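Yersinopine synthase (Yersinia pestis, PDB 6C4M) catalyses the NADPH-dependent reductive condensation of pyruvate with an amino-acid-derived intermediate, the last step in making the metallophore yersinopine. Local coordinates at residues A34-V39 / S167-T172. Numbering follows the deposited sequence.
With NAP (NADP nicotinamide-adenine-dinucleotide phosphate), chain B.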
loop_
_atom_site.group_PDB
_atom_site.type_symbol
_atom_site.label_atom_id
_atom_site.label_comp_id
_atom_site.label_asym_id
_atom_site.label_seq_id
_atom_site.Cartn_x
_atom_site.Cartn_y
_atom_site.Cartn_z
ATOM N N ALA A 34 -19.405 15.357 24.066
ATOM C CA ALA A 34 -20.518 15.916 24.827
ATOM C C ALA A 34 -20.604 17.416 24.643
ATOM O O ALA A 34 -21.699 17.987 24.700
ATOM C CB ALA A 34 -20.382 15.570 26.313
ATOM N N ILE A 35 -19.475 18.077 24.405
ATOM C CA ILE A 35 -19.529 19.507 24.139
ATOM C C ILE A 35 -20.221 19.761 22.804
ATOM O O ILE A 35 -21.119 20.607 22.703
ATOM C CB ILE A 35 -18.117 20.115 24.186
ATOM C CG1 ILE A 35 -17.537 19.967 25.599
ATOM C CG2 ILE A 35 -18.134 21.571 23.789
ATOM C CD1 ILE A 35 -16.039 20.232 25.670
ATOM N N GLN A 36 -19.837 19.022 21.758
ATOM C CA GLN A 36 -20.529 19.175 20.478
ATOM C C GLN A 36 -22.017 18.892 20.634
ATOM O O GLN A 36 -22.865 19.612 20.090
ATOM C CB GLN A 36 -19.962 18.231 19.436
ATOM C CG GLN A 36 -20.703 18.288 18.062
ATOM C CD GLN A 36 -20.469 19.589 17.305
ATOM O OE1 GLN A 36 -19.319 19.991 17.061
ATOM N NE2 GLN A 36 -21.556 20.255 16.934
ATOM N N LEU A 37 -22.334 17.778 21.299
ATOM C CA LEU A 37 -23.717 17.391 21.528
ATOM C C LEU A 37 -24.471 18.482 22.266
ATOM O O LEU A 37 -25.588 18.841 21.885
ATOM C CB LEU A 37 -23.762 16.090 22.323
ATOM C CG LEU A 37 -25.114 15.538 22.765
ATOM C CD1 LEU A 37 -25.980 15.174 21.577
ATOM C CD2 LEU A 37 -24.856 14.325 23.656
ATOM N N ALA A 38 -23.883 19.008 23.344
ATOM C CA ALA A 38 -24.584 20.022 24.128
ATOM C C ALA A 38 -24.906 21.247 23.290
ATOM O O ALA A 38 -25.996 21.823 23.413
ATOM C CB ALA A 38 -23.755 20.421 25.341
ATOM N N VAL A 39 -23.963 21.672 22.441
ATOM C CA VAL A 39 -24.224 22.809 21.559
ATOM C C VAL A 39 -25.355 22.479 20.601
ATOM O O VAL A 39 -26.263 23.290 20.384
ATOM C CB VAL A 39 -22.933 23.192 20.810
ATOM C CG1 VAL A 39 -23.230 24.111 19.626
ATOM C CG2 VAL A 39 -21.964 23.851 21.766
ATOM N N SER A 167 -22.944 5.276 15.624
ATOM C CA SER A 167 -21.681 5.827 16.078
ATOM C C SER A 167 -21.897 7.279 16.448
ATOM O O SER A 167 -22.920 7.878 16.110
ATOM C CB SER A 167 -20.592 5.706 15.013
ATOM O OG SER A 167 -20.801 6.609 13.941
ATOM N N TYR A 168 -20.915 7.847 17.146
ATOM C CA TYR A 168 -20.918 9.287 17.336
ATOM C C TYR A 168 -20.850 9.945 15.963
ATOM O O TYR A 168 -20.258 9.394 15.019
ATOM C CB TYR A 168 -19.757 9.724 18.229
ATOM C CG TYR A 168 -19.631 11.220 18.341
ATOM C CD1 TYR A 168 -20.695 11.993 18.806
ATOM C CD2 TYR A 168 -18.445 11.867 17.979
ATOM C CE1 TYR A 168 -20.588 13.367 18.883
ATOM C CE2 TYR A 168 -18.327 13.246 18.059
ATOM C CZ TYR A 168 -19.391 13.989 18.515
ATOM O OH TYR A 168 -19.269 15.364 18.598
ATOM N N TYR A 169 -21.509 11.098 15.831
ATOM C CA TYR A 169 -21.793 11.661 14.512
ATOM C C TYR A 169 -20.736 12.652 14.027
ATOM O O TYR A 169 -20.945 13.320 12.999
ATOM C CB TYR A 169 -23.180 12.321 14.517
ATOM C CG TYR A 169 -23.391 13.423 15.525
ATOM C CD1 TYR A 169 -23.059 14.744 15.232
ATOM C CD2 TYR A 169 -23.987 13.154 16.766
ATOM C CE1 TYR A 169 -23.288 15.772 16.174
ATOM C CE2 TYR A 169 -24.213 14.149 17.691
ATOM C CZ TYR A 169 -23.868 15.453 17.413
ATOM O OH TYR A 169 -24.148 16.427 18.370
ATOM N N ALA A 170 -19.591 12.731 14.697
ATOM C CA ALA A 170 -18.578 13.702 14.334
ATOM C C ALA A 170 -17.197 13.221 14.763
ATOM O O ALA A 170 -17.023 12.121 15.301
ATOM C CB ALA A 170 -18.871 15.046 14.979
ATOM N N ASP A 171 -16.232 14.113 14.567
ATOM C CA ASP A 171 -14.849 13.984 15.012
ATOM C C ASP A 171 -14.547 15.214 15.863
ATOM O O ASP A 171 -14.407 16.323 15.331
ATOM C CB ASP A 171 -13.922 13.904 13.803
ATOM C CG ASP A 171 -12.470 13.647 14.183
ATOM O OD1 ASP A 171 -12.051 13.998 15.309
ATOM O OD2 ASP A 171 -11.754 13.082 13.342
ATOM N N THR A 172 -14.450 15.029 17.173
ATOM C CA THR A 172 -14.377 16.142 18.112
ATOM C C THR A 172 -13.301 15.870 19.151
ATOM O O THR A 172 -13.218 14.761 19.683
ATOM C CB THR A 172 -15.728 16.366 18.840
ATOM O OG1 THR A 172 -16.780 16.478 17.870
ATOM C CG2 THR A 172 -15.672 17.645 19.693
HETATM P PA NAP B . -14.360 9.568 25.791
HETATM O O1A NAP B . -14.967 8.432 25.064
HETATM O O2A NAP B . -12.810 9.503 25.786
HETATM O O5B NAP B . -14.938 9.537 27.329
HETATM C C5B NAP B . -16.303 9.991 27.466
HETATM C C4B NAP B . -16.656 9.950 28.965
HETATM O O4B NAP B . -16.468 8.474 29.423
HETATM C C3B NAP B . -15.856 10.667 29.669
HETATM O O3B NAP B . -16.562 11.288 30.789
HETATM C C2B NAP B . -14.753 9.615 30.287
HETATM O O2B NAP B . -14.207 10.140 31.547
HETATM C C1B NAP B . -15.397 8.528 30.518
HETATM N N9A NAP B . -14.496 7.421 30.193
HETATM C C8A NAP B . -13.680 7.123 29.170
HETATM N N7A NAP B . -13.108 5.957 29.504
HETATM C C5A NAP B . -13.589 5.569 30.726
HETATM C C6A NAP B . -13.284 4.437 31.441
HETATM N N6A NAP B . -12.397 3.290 31.242
HETATM N N1A NAP B . -13.872 4.234 32.634
HETATM C C2A NAP B . -14.778 5.147 33.124
HETATM N N3A NAP B . -15.076 6.269 32.409
HETATM C C4A NAP B . -14.467 6.472 31.186
HETATM O O3 NAP B . -14.840 10.962 25.034
HETATM P PN NAP B . -15.637 11.187 23.645
HETATM O O1N NAP B . -16.466 12.370 23.891
HETATM O O2N NAP B . -14.540 11.419 22.577
HETATM O O5D NAP B . -16.548 9.892 23.118
HETATM C C5D NAP B . -17.972 9.818 23.397
HETATM C C4D NAP B . -18.476 8.516 22.741
HETATM O O4D NAP B . -18.272 8.597 21.159
HETATM C C3D NAP B . -17.825 7.433 23.114
HETATM O O3D NAP B . -18.805 6.294 22.961
HETATM C C2D NAP B . -16.725 7.192 22.074
HETATM O O2D NAP B . -16.526 5.862 21.961
HETATM C C1D NAP B . -17.410 7.691 20.787
HETATM N N1N NAP B . -16.497 8.296 19.786
HETATM C C2N NAP B . -16.168 9.606 19.812
HETATM C C3N NAP B . -15.319 10.121 18.806
HETATM C C7N NAP B . -14.912 11.610 18.801
HETATM O O7N NAP B . -14.634 12.162 17.812
HETATM N N7N NAP B . -14.889 12.290 20.068
HETATM C C4N NAP B . -14.829 9.306 17.825
HETATM C C5N NAP B . -15.156 8.005 17.809
HETATM C C6N NAP B . -16.007 7.488 18.792
HETATM P P2B NAP B . -12.893 11.216 31.515
HETATM O O1X NAP B . -11.641 10.381 31.353
HETATM O O2X NAP B . -13.021 12.153 30.362
HETATM O O3X NAP B . -12.828 11.937 32.841
#
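Q36 meets two tyrosines that reach over from the other segment, and it meets both at their hydroxyl ends. Its CB sits at the edge of the Y168 ring, near the ring plane, 3.1 Å from Y168 OH; the two side chains cross at about a right angle, with the amide turned 40° from the ring. Anti to the backbone N (chi1 177°), Q36 CG also lies close to Y168 OH, at 3.3 Å, and is 3.9 Å from Y169 OH. No hydrogen bond joins the segments; the hydroxyls and the amide bond to other residues. Y168 OH is bonded to T172 OG1 over 2.8 Å, with OG1 in the plane of the ring, and T206 OG1 on strand 203-217 is hydrogen-bonded to both T172 OG1 and Q36 OE1, while Q36 NE2 is hydrogen-bonded to Q84. Y169 OH bonds to D40, one turn beyond Q36, and comes within 3.3 Å of L37 CA. L37 crosses Y169 at about a right angle and brings CD1 to the ring edge near its plane. Y168 CE1 rests over one face of the Y169 ring, offset toward the rim. The helix is the one following the glycine-rich turn of the Rossmann-type dinucleotide fold, where A30 and A33 give backbone amides to NADP, and strand 170-173 holds the carboxamide of the nicotinamide through T172. The grip is double: T172 N donates to O7N of the cofactor at 2.9 Å and a nearly straight 165°, while the cofactor's N7N donates to T172 O at 3.0 Å. This pairing fixes the rotation of the carboxamide. Y168 stands between helix and cofactor, its CD2 3.6 Å from the carboxamide carbon C7N and its CB beside the O4D oxygen of the nicotinamide ribose.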